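Local structure of protein RnfH (Haemophilus influenzae, 2HJ1) at residues Gln12-Ile17 with Ser29-Glu34; Tyr19-Arg24 with Phe51-Leu56. The protein is of unknown function but belongs to the RnfH family of ubiquitin-like proteins and forms a three-dimensional domain-swapped dimer in the crystal. One frame throughout, in Å; residues are numbered along the deposited sequence. Where two conformers were deposited one is given.

Contact 1 of 2, residues Gln12-Ile17 with Ser29-Glu34; sequences QINIEI and SFQVDE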
ATOM      1  N   GLN B  12       4.272  -8.784 -18.414  1.00 54.50           N
ATOM      2  CA  GLN B  12       4.901  -7.610 -17.838  1.00 51.68           C
ATOM      3  C   GLN B  12       3.926  -6.882 -16.941  1.00 50.12           C
ATOM      4  O   GLN B  12       2.758  -6.685 -17.288  1.00 50.01           O
ATOM      5  CB  GLN B  12       5.358  -6.670 -18.943  1.00 52.19           C
ATOM      6  CG  GLN B  12       6.334  -7.288 -19.942  1.00 50.74           C
ATOM      7  CD  GLN B  12       7.668  -7.556 -19.320  1.00 52.31           C
ATOM      8  OE1 GLN B  12       8.500  -6.668 -19.232  1.00 53.26           O
ATOM      9  NE2 GLN B  12       7.892  -8.799 -18.888  1.00 54.15           N
ATOM     10  N   ILE B  13       4.409  -6.482 -15.775  1.00 47.23           N
ATOM     11  CA  ILE B  13       3.629  -5.650 -14.860  1.00 44.33           C
ATOM     12  C   ILE B  13       4.455  -4.407 -14.512  1.00 43.38           C
ATOM     13  O   ILE B  13       5.688  -4.370 -14.741  1.00 42.14           O
ATOM     14  CB  ILE B  13       3.240  -6.425 -13.566  1.00 44.22           C
ATOM     15  CG1 ILE B  13       4.476  -6.998 -12.869  1.00 42.64           C
ATOM     16  CG2 ILE B  13       2.291  -7.617 -13.904  1.00 42.60           C
ATOM     17  CD1 ILE B  13       4.215  -7.358 -11.392  1.00 43.45           C
ATOM     18  N   ASN B  14       3.774  -3.409 -13.964  1.00 41.33           N
ATOM     19  CA  ASN B  14       4.424  -2.186 -13.523  1.00 41.19           C
ATOM     20  C   ASN B  14       4.397  -2.071 -12.024  1.00 39.55           C
ATOM     21  O   ASN B  14       3.347  -2.235 -11.381  1.00 38.22           O
ATOM     22  CB  ASN B  14       3.812  -0.944 -14.176  1.00 41.68           C
ATOM     23  CG  ASN B  14       3.901  -1.012 -15.709  1.00 45.79           C
ATOM     24  OD1 ASN B  14       2.915  -1.362 -16.368  1.00 48.40           O
ATOM     25  ND2 ASN B  14       5.090  -0.760 -16.262  1.00 42.90           N
ATOM     26  N   ILE B  15       5.571  -1.767 -11.476  1.00 38.52           N
ATOM     27  CA  ILE B  15       5.713  -1.627 -10.022  1.00 37.90           C
ATOM     28  C   ILE B  15       6.428  -0.340  -9.724  1.00 37.46           C
ATOM     29  O   ILE B  15       7.101   0.191 -10.604  1.00 38.57           O
ATOM     30  CB  ILE B  15       6.435  -2.881  -9.382  1.00 37.43           C
ATOM     31  CG1 ILE B  15       7.859  -3.122  -9.889  1.00 37.15           C
ATOM     32  CG2 ILE B  15       5.633  -4.148  -9.676  1.00 37.87           C
ATOM     33  CD1 ILE B  15       8.986  -2.336  -9.166  1.00 38.12           C
ATOM     34  N   GLU B  16       6.319   0.149  -8.495  1.00 35.50           N
ATOM     35  CA  GLU B  16       7.056   1.316  -8.051  1.00 36.11           C
ATOM     36  C   GLU B  16       7.956   1.028  -6.876  1.00 33.63           C
ATOM     37  O   GLU B  16       7.682   0.132  -6.075  1.00 33.56           O
ATOM     38  CB  GLU B  16       6.112   2.476  -7.701  1.00 35.29           C
ATOM     39  CG  GLU B  16       5.276   2.972  -8.883  1.00 40.67           C
ATOM     40  CD  GLU B  16       4.289   4.056  -8.454  1.00 42.68           C
ATOM     41  OE1 GLU B  16       3.501   3.810  -7.522  1.00 50.09           O
ATOM     42  OE2 GLU B  16       4.337   5.175  -9.019  1.00 52.61           O
ATOM     43  N   ILE B  17       9.028   1.805  -6.753  1.00 33.91           N
ATOM     44  CA  ILE B  17       9.864   1.777  -5.554  1.00 33.35           C
ATOM     45  C   ILE B  17      10.016   3.184  -5.038  1.00 33.26           C
ATOM     46  O   ILE B  17      10.286   4.101  -5.833  1.00 32.58           O
ATOM     47  CB  ILE B  17      11.263   1.154  -5.860  1.00 34.58           C
ATOM     48  CG1 ILE B  17      11.058  -0.281  -6.323  1.00 35.41           C
ATOM     49  CG2 ILE B  17      12.155   1.130  -4.608  1.00 33.08           C
ATOM     50  CD1 ILE B  17      12.361  -0.885  -6.902  1.00 37.75           C
ATOM     51  N   SER B  29       9.067   4.099 -11.233  1.00 34.95           N
ATOM     52  CA  SER B  29       8.236   3.046 -11.717  1.00 35.52           C
ATOM     53  C   SER B  29       9.062   2.236 -12.730  1.00 35.77           C
ATOM     54  O   SER B  29       9.855   2.816 -13.486  1.00 35.15           O
ATOM     55  CB  SER B  29       6.948   3.670 -12.351  1.00 36.64           C
ATOM     56  OG  SER B  29       6.187   2.652 -12.957  1.00 41.54           O
ATOM     57  N   PHE B  30       8.914   0.904 -12.699  1.00 35.53           N
ATOM     58  CA  PHE B  30       9.626  -0.012 -13.607  1.00 36.29           C
ATOM     59  C   PHE B  30       8.666  -0.995 -14.193  1.00 36.42           C
ATOM     60  O   PHE B  30       7.739  -1.432 -13.536  1.00 36.86           O
ATOM     61  CB  PHE B  30      10.725  -0.826 -12.874  1.00 34.57           C
ATOM     62  CG  PHE B  30      11.822   0.033 -12.295  1.00 34.49           C
ATOM     63  CD1 PHE B  30      12.850   0.474 -13.094  1.00 33.03           C
ATOM     64  CD2 PHE B  30      11.775   0.444 -10.958  1.00 32.22           C
ATOM     65  CE1 PHE B  30      13.859   1.319 -12.581  1.00 34.62           C
ATOM     66  CE2 PHE B  30      12.775   1.271 -10.423  1.00 30.97           C
ATOM     67  CZ  PHE B  30      13.811   1.698 -11.226  1.00 33.72           C
ATOM     68  N   GLN B  31       8.925  -1.368 -15.426  1.00 37.60           N
ATOM     69  CA  GLN B  31       8.251  -2.490 -16.031  1.00 39.01           C
ATOM     70  C   GLN B  31       9.074  -3.740 -15.743  1.00 39.55           C
ATOM     71  O   GLN B  31      10.282  -3.740 -15.961  1.00 39.45           O
ATOM     72  CB  GLN B  31       8.116  -2.285 -17.537  1.00 38.67           C
ATOM     73  CG  GLN B  31       7.275  -3.364 -18.225  1.00 41.30           C
ATOM     74  CD  GLN B  31       7.307  -3.205 -19.736  1.00 46.91           C
ATOM     75  OE1 GLN B  31       6.780  -2.230 -20.266  1.00 46.94           O
ATOM     76  NE2 GLN B  31       7.954  -4.143 -20.430  1.00 45.79           N
ATOM     77  N   VAL B  32       8.425  -4.791 -15.227  1.00 40.89           N
ATOM     78  CA  VAL B  32       9.148  -6.006 -14.771  1.00 41.96           C
ATOM     79  C   VAL B  32       8.408  -7.272 -15.219  1.00 44.10           C
ATOM     80  O   VAL B  32       7.196  -7.211 -15.535  1.00 43.82           O
ATOM     81  CB  VAL B  32       9.309  -6.003 -13.222  1.00 42.55           C
ATOM     82  CG1 VAL B  32      10.005  -4.720 -12.754  1.00 40.21           C
ATOM     83  CG2 VAL B  32       7.940  -6.135 -12.493  1.00 40.18           C
ATOM     84  N   ASP B  33       9.117  -8.409 -15.253  1.00 45.98           N
ATOM     85  CA  ASP B  33       8.463  -9.721 -15.433  1.00 47.60           C
ATOM     86  C   ASP B  33       7.601 -10.095 -14.236  1.00 47.92           C
ATOM     87  O   ASP B  33       8.083 -10.165 -13.103  1.00 46.95           O
ATOM     88  CB  ASP B  33       9.494 -10.853 -15.644  1.00 49.01           C
ATOM     89  CG  ASP B  33      10.456 -10.571 -16.792  1.00 51.63           C
ATOM     90  OD1 ASP B  33      10.054  -9.876 -17.734  1.00 51.94           O
ATOM     91  OD2 ASP B  33      11.632 -11.031 -16.732  1.00 57.80           O
ATOM     92  N   GLU B  34       6.320 -10.344 -14.493  1.00 48.22           N
ATOM     93  CA  GLU B  34       5.440 -10.917 -13.510  1.00 50.36           C
ATOM     94  C   GLU B  34       6.105 -12.165 -12.887  1.00 49.69           C
ATOM     95  O   GLU B  34       6.692 -12.982 -13.604  1.00 49.92           O
ATOM     96  CB  GLU B  34       4.132 -11.281 -14.184  1.00 49.74           C
ATOM     97  CG  GLU B  34       3.122 -11.957 -13.299  1.00 53.54           C
ATOM     98  CD  GLU B  34       1.876 -12.420 -14.091  1.00 55.89           C
ATOM     99  OE1 GLU B  34       0.805 -11.820 -13.830  1.00 60.96           O
ATOM    100  OE2 GLU B  34       1.984 -13.353 -14.969  1.00 60.48           O
TER
HETATM  101  O   HOH W   1       6.608   1.396 -15.479  1.00 44.37           O

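Contact 2 of 2, residues Tyr19-Arg24 with Phe51-Leu56; sequences YAFPER and FPEIDL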
ATOM      1  N   TYR B  19      11.586   5.712  -1.720  1.00 36.19           N
ATOM      2  CA  TYR B  19      12.501   5.824  -0.616  1.00 38.73           C
ATOM      3  C   TYR B  19      12.710   7.303  -0.397  1.00 40.16           C
ATOM      4  O   TYR B  19      13.070   8.022  -1.328  1.00 40.86           O
ATOM      5  CB  TYR B  19      13.846   5.152  -0.962  1.00 38.38           C
ATOM      6  CG  TYR B  19      14.910   5.255   0.125  1.00 37.98           C
ATOM      7  CD1 TYR B  19      14.781   4.584   1.359  1.00 38.85           C
ATOM      8  CD2 TYR B  19      16.048   5.989  -0.100  1.00 37.91           C
ATOM      9  CE1 TYR B  19      15.788   4.694   2.368  1.00 39.82           C
ATOM     10  CE2 TYR B  19      17.063   6.076   0.883  1.00 41.97           C
ATOM     11  CZ  TYR B  19      16.919   5.444   2.088  1.00 40.31           C
ATOM     12  OH  TYR B  19      17.956   5.567   2.985  1.00 44.30           O
ATOM     13  N   ALA B  20      12.569   7.774   0.829  1.00 42.59           N
ATOM     14  CA  ALA B  20      12.527   9.239   1.004  1.00 47.22           C
ATOM     15  C   ALA B  20      13.837   9.799   1.497  1.00 50.60           C
ATOM     16  O   ALA B  20      14.056   9.927   2.681  1.00 52.49           O
ATOM     17  CB  ALA B  20      11.419   9.655   1.906  1.00 45.85           C
ATOM     18  N   PHE B  21      14.709  10.123   0.557  1.00 54.69           N
ATOM     19  CA  PHE B  21      15.963  10.742   0.864  1.00 57.38           C
ATOM     20  C   PHE B  21      15.565  12.185   1.116  1.00 58.81           C
ATOM     21  O   PHE B  21      15.168  12.900   0.163  1.00 57.08           O
ATOM     22  CB  PHE B  21      16.897  10.592  -0.326  1.00 58.23           C
ATOM     23  CG  PHE B  21      18.272  11.153  -0.113  1.00 60.92           C
ATOM     24  CD1 PHE B  21      18.744  12.181  -0.926  1.00 61.96           C
ATOM     25  CD2 PHE B  21      19.133  10.604   0.867  1.00 63.82           C
ATOM     26  CE1 PHE B  21      20.043  12.673  -0.762  1.00 62.07           C
ATOM     27  CE2 PHE B  21      20.429  11.095   1.029  1.00 63.60           C
ATOM     28  CZ  PHE B  21      20.871  12.139   0.213  1.00 62.07           C
ATOM     29  N   PRO B  22      15.634  12.603   2.414  1.00 60.02           N
ATOM     30  CA  PRO B  22      14.976  13.861   2.809  1.00 60.01           C
ATOM     31  C   PRO B  22      15.680  15.027   2.073  1.00 59.38           C
ATOM     32  O   PRO B  22      16.932  15.100   1.977  1.00 61.49           O
ATOM     33  CB  PRO B  22      15.105  13.888   4.347  1.00 60.32           C
ATOM     34  CG  PRO B  22      16.364  13.036   4.632  1.00 60.49           C
ATOM     35  CD  PRO B  22      16.370  11.963   3.533  1.00 59.67           C
ATOM     36  N   GLU B  23      14.853  15.872   1.495  1.00 56.68           N
ATOM     37  CA  GLU B  23      15.216  16.751   0.372  1.00 56.06           C
ATOM     38  C   GLU B  23      15.718  16.262  -1.038  1.00 53.91           C
ATOM     39  O   GLU B  23      16.151  17.081  -1.835  1.00 55.02           O
ATOM     40  CB  GLU B  23      15.952  18.005   0.854  1.00 57.43           C
ATOM     41  CG  GLU B  23      15.091  18.891   1.785  1.00 58.70           C
ATOM     42  CD  GLU B  23      15.714  20.252   1.986  1.00 63.92           C
ATOM     43  OE1 GLU B  23      16.762  20.495   1.318  1.00 64.30           O
ATOM     44  OE2 GLU B  23      15.151  21.062   2.781  1.00 65.31           O
ATOM     45  N   ARG B  24      15.627  14.969  -1.342  0.50 52.05           N
ATOM     46  CA  ARG B  24      15.426  14.545  -2.764  0.50 50.13           C
ATOM     47  C   ARG B  24      14.983  13.088  -2.892  0.50 48.33           C
ATOM     48  O   ARG B  24      15.789  12.158  -3.014  0.50 48.85           O
ATOM     49  CB  ARG B  24      16.591  14.889  -3.713  0.50 50.30           C
ATOM     50  CG  ARG B  24      16.288  14.636  -5.205  0.50 51.06           C
ATOM     51  CD  ARG B  24      14.958  15.222  -5.657  0.50 48.63           C
ATOM     52  NE  ARG B  24      13.889  14.216  -5.769  0.50 47.73           N
ATOM     53  CZ  ARG B  24      13.437  13.700  -6.911  0.50 44.24           C
ATOM     54  NH1 ARG B  24      12.483  12.792  -6.874  0.50 45.35           N
ATOM     55  NH2 ARG B  24      13.946  14.054  -8.082  0.50 44.62           N
ATOM     56  N   PHE B  51      21.872   4.632  -2.751  1.00 39.33           N
ATOM     57  CA  PHE B  51      21.804   4.852  -1.304  1.00 40.08           C
ATOM     58  C   PHE B  51      22.405   3.669  -0.562  1.00 41.03           C
ATOM     59  O   PHE B  51      21.677   2.792  -0.132  1.00 40.22           O
ATOM     60  CB  PHE B  51      20.358   5.041  -0.877  1.00 39.79           C
ATOM     61  CG  PHE B  51      19.649   6.160  -1.605  1.00 38.72           C
ATOM     62  CD1 PHE B  51      19.825   7.480  -1.215  1.00 43.16           C
ATOM     63  CD2 PHE B  51      18.805   5.889  -2.665  1.00 35.80           C
ATOM     64  CE1 PHE B  51      19.166   8.521  -1.897  1.00 42.46           C
ATOM     65  CE2 PHE B  51      18.148   6.903  -3.315  1.00 35.81           C
ATOM     66  CZ  PHE B  51      18.321   8.214  -2.928  1.00 38.60           C
ATOM     67  N   PRO B  52      23.745   3.650  -0.407  1.00 42.41           N
ATOM     68  CA  PRO B  52      24.366   2.479   0.212  1.00 42.34           C
ATOM     69  C   PRO B  52      24.063   2.314   1.718  1.00 42.06           C
ATOM     70  O   PRO B  52      24.338   1.241   2.285  1.00 41.22           O
ATOM     71  CB  PRO B  52      25.849   2.672  -0.079  1.00 42.59           C
ATOM     72  CG  PRO B  52      26.042   4.135  -0.170  1.00 44.05           C
ATOM     73  CD  PRO B  52      24.741   4.695  -0.748  1.00 42.94           C
ATOM     74  N   GLU B  53      23.454   3.331   2.341  1.00 40.67           N
ATOM     75  CA  GLU B  53      22.943   3.197   3.700  1.00 41.15           C
ATOM     76  C   GLU B  53      21.712   2.292   3.831  1.00 39.70           C
ATOM     77  O   GLU B  53      21.387   1.895   4.925  1.00 40.17           O
ATOM     78  CB  GLU B  53      22.600   4.562   4.293  1.00 42.65           C
ATOM     79  CG  GLU B  53      21.451   5.255   3.494  1.00 46.45           C
ATOM     80  CD  GLU B  53      21.952   6.252   2.433  1.00 50.87           C
ATOM     81  OE1 GLU B  53      21.465   7.397   2.455  1.00 58.12           O
ATOM     82  OE2 GLU B  53      22.827   5.944   1.610  1.00 49.37           O
ATOM     83  N   ILE B  54      21.038   1.935   2.742  1.00 38.23           N
ATOM     84  CA  ILE B  54      19.891   1.012   2.847  1.00 36.10           C
ATOM     85  C   ILE B  54      20.427  -0.403   3.194  1.00 38.19           C
ATOM     86  O   ILE B  54      21.330  -0.899   2.520  1.00 37.27           O
ATOM     87  CB  ILE B  54      19.069   0.937   1.545  1.00 35.72           C
ATOM     88  CG1 ILE B  54      18.316   2.265   1.270  1.00 33.68           C
ATOM     89  CG2 ILE B  54      18.062  -0.249   1.570  1.00 31.40           C
ATOM     90  CD1 ILE B  54      17.647   2.282  -0.153  1.00 35.04           C
ATOM     91  N   ASP B  55      19.871  -1.028   4.234  1.00 38.40           N
ATOM     92  CA  ASP B  55      20.249  -2.421   4.623  1.00 38.57           C
ATOM     93  C   ASP B  55      18.991  -3.239   4.536  1.00 37.48           C
ATOM     94  O   ASP B  55      18.118  -3.133   5.408  1.00 36.74           O
ATOM     95  CB  ASP B  55      20.804  -2.414   6.046  1.00 39.39           C
ATOM     96  CG  ASP B  55      21.276  -3.793   6.540  1.00 41.56           C
ATOM     97  OD1 ASP B  55      20.933  -4.833   5.940  1.00 46.09           O
ATOM     98  OD2 ASP B  55      22.004  -3.825   7.560  1.00 44.11           O
ATOM     99  N   LEU B  56      18.878  -4.048   3.483  1.00 37.70           N
ATOM    100  CA  LEU B  56      17.703  -4.914   3.302  1.00 39.34           C
ATOM    101  C   LEU B  56      17.507  -5.973   4.380  1.00 40.41           C
ATOM    102  O   LEU B  56      16.402  -6.503   4.520  1.00 40.44           O
ATOM    103  CB  LEU B  56      17.725  -5.617   1.928  1.00 40.81           C
ATOM    104  CG  LEU B  56      17.581  -4.695   0.710  1.00 40.95           C
ATOM    105  CD1 LEU B  56      17.501  -5.530  -0.542  1.00 40.07           C
ATOM    106  CD2 LEU B  56      16.310  -3.752   0.836  1.00 41.41           C
TER

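Contact 1 of 2, residues Gln12-Ile17 with Ser29-Glu34
Gln12 reaches across to two side chains of the neighbouring strand, Gln31 and Asp33. Its CB lies 3.9 Å from Gln31 CG, and its CG is 3.6 Å from Gln31 NE2. A bend at chi2 (-69°) places CD beside Gln31 NE2 and Asp33 OD1, where the amide divides its two bonds. Gln12 OE1 accepts from Gln31 NE2 at 2.8 Å, with the donor in the carbonyl plane on a lone pair, although the two amide planes stand 84° apart. Gln12 NE2 gives a hydrogen to the anti lone pair of Asp33 OD1 at 2.7 Å, and that oxygen lies in the Gln12 amide plane. With both amide ends engaged, the amide's rotation is well defined. Ile13 with Val32 and Ile15 with Phe30 form antiparallel hydrogen-bonded pairs, each joined by two reciprocal backbone bonds. On the face that carries Asn14 and Gln31, a water bridges Asn14 ND2, weakly, and Ser29 OG. The face carrying Ile13, Ile15, Phe30 and Val32 is apolar: Ile13 CG1 meets Val32 CG2 at 3.6 Å, and Ile15 CG1 approaches Val32 CG1; the end of Ile17 reaches it, CD1 lying obliquely by the Phe30 ring. Glu16 and Ile17 also pair in parallel with a strand of the second subunit. The antiparallel register, strand directions 142° apart, between consecutive strands makes a beta hairpin, consistent with the N-terminal hairpin of the ubiquitin-like beta-grasp fold.

Contact 2 of 2, residues Tyr19-Arg24 with Phe51-Leu56
Tyr19 and Phe21 meet Phe51 in an aromatic cluster that joins the end of strand 12-19 and the turn after it to the loop following helix 47-50 of this ubiquitin-like chain. Tyr19 presents its edge to the Phe51 face: the ring centroids are 4.9 Å apart, the planes are inclined at 59°, and Tyr19 CE2 comes within 3.6 Å of Phe51 CG. Phe21 approaches the same ring differently. Phe51 CE1 sits over the Phe21 face, offset toward its rim and only 3.3 Å from Phe21 CG, which indicates tight packing; the two ring planes are inclined obliquely. Ile54 adds to the first shell by covering one face of Tyr19, its CG1 touching Tyr19 CZ at 3.6 Å, and Glu53 CG lies 3.5 Å from Tyr19 OH.

Two turns and a helix end shape the backbone carrying these groups. Phe51 is the first residue to leave the helical conformation after helix 47-50, and it opens a type I turn closed by Ile54 N to Phe51 O at 3.1 Å, which brings Phe51 and Ile54 around the Tyr19 ring. A type II turn from Phe21 to Arg24 follows the Tyr19 end of the strand, with Arg24 N bonded to Phe21 O. In Tyr19, the last residue of the strand, and in Phe21, CG is anti to the backbone N (chi1 178° in Tyr19), and with CB directed toward 51-56 this carries each ring to Phe51. From helix 47-50, Ile47 packs on both Tyr19 and Ile54. From the second subunit, Ile82 packs on the same two side chains, and Arg84 makes a weak hydrogen bond to Tyr19 OH. Over that Tyr19 face the contact is CH-pi: Ile54 CD1 stands 3.7 Å above the ring centre, 2° off the normal.

Overall arrangement
From the N terminus, strand 12-19 enters contact 1 first, then turns through 19-24 and returns as strand 26-33; contact 1 therefore closes the hairpin, with 11 residues between its segments. Segment 19-24 lies within that loop, yet its partner 51-56 comes well after segment 29-34, so the two contacts cross along the chain. Contact 2 closes the longer loop of 26 residues, which takes in the returning strand and helices 38-45 and 47-50. The contact centres are about 20 Å apart; their segments adjoin in sequence and touch nowhere else. Contact 1 binds strand to strand, whereas contact 2 ties the strand end and hairpin turn to the loop after the helices; both also touch the second subunit.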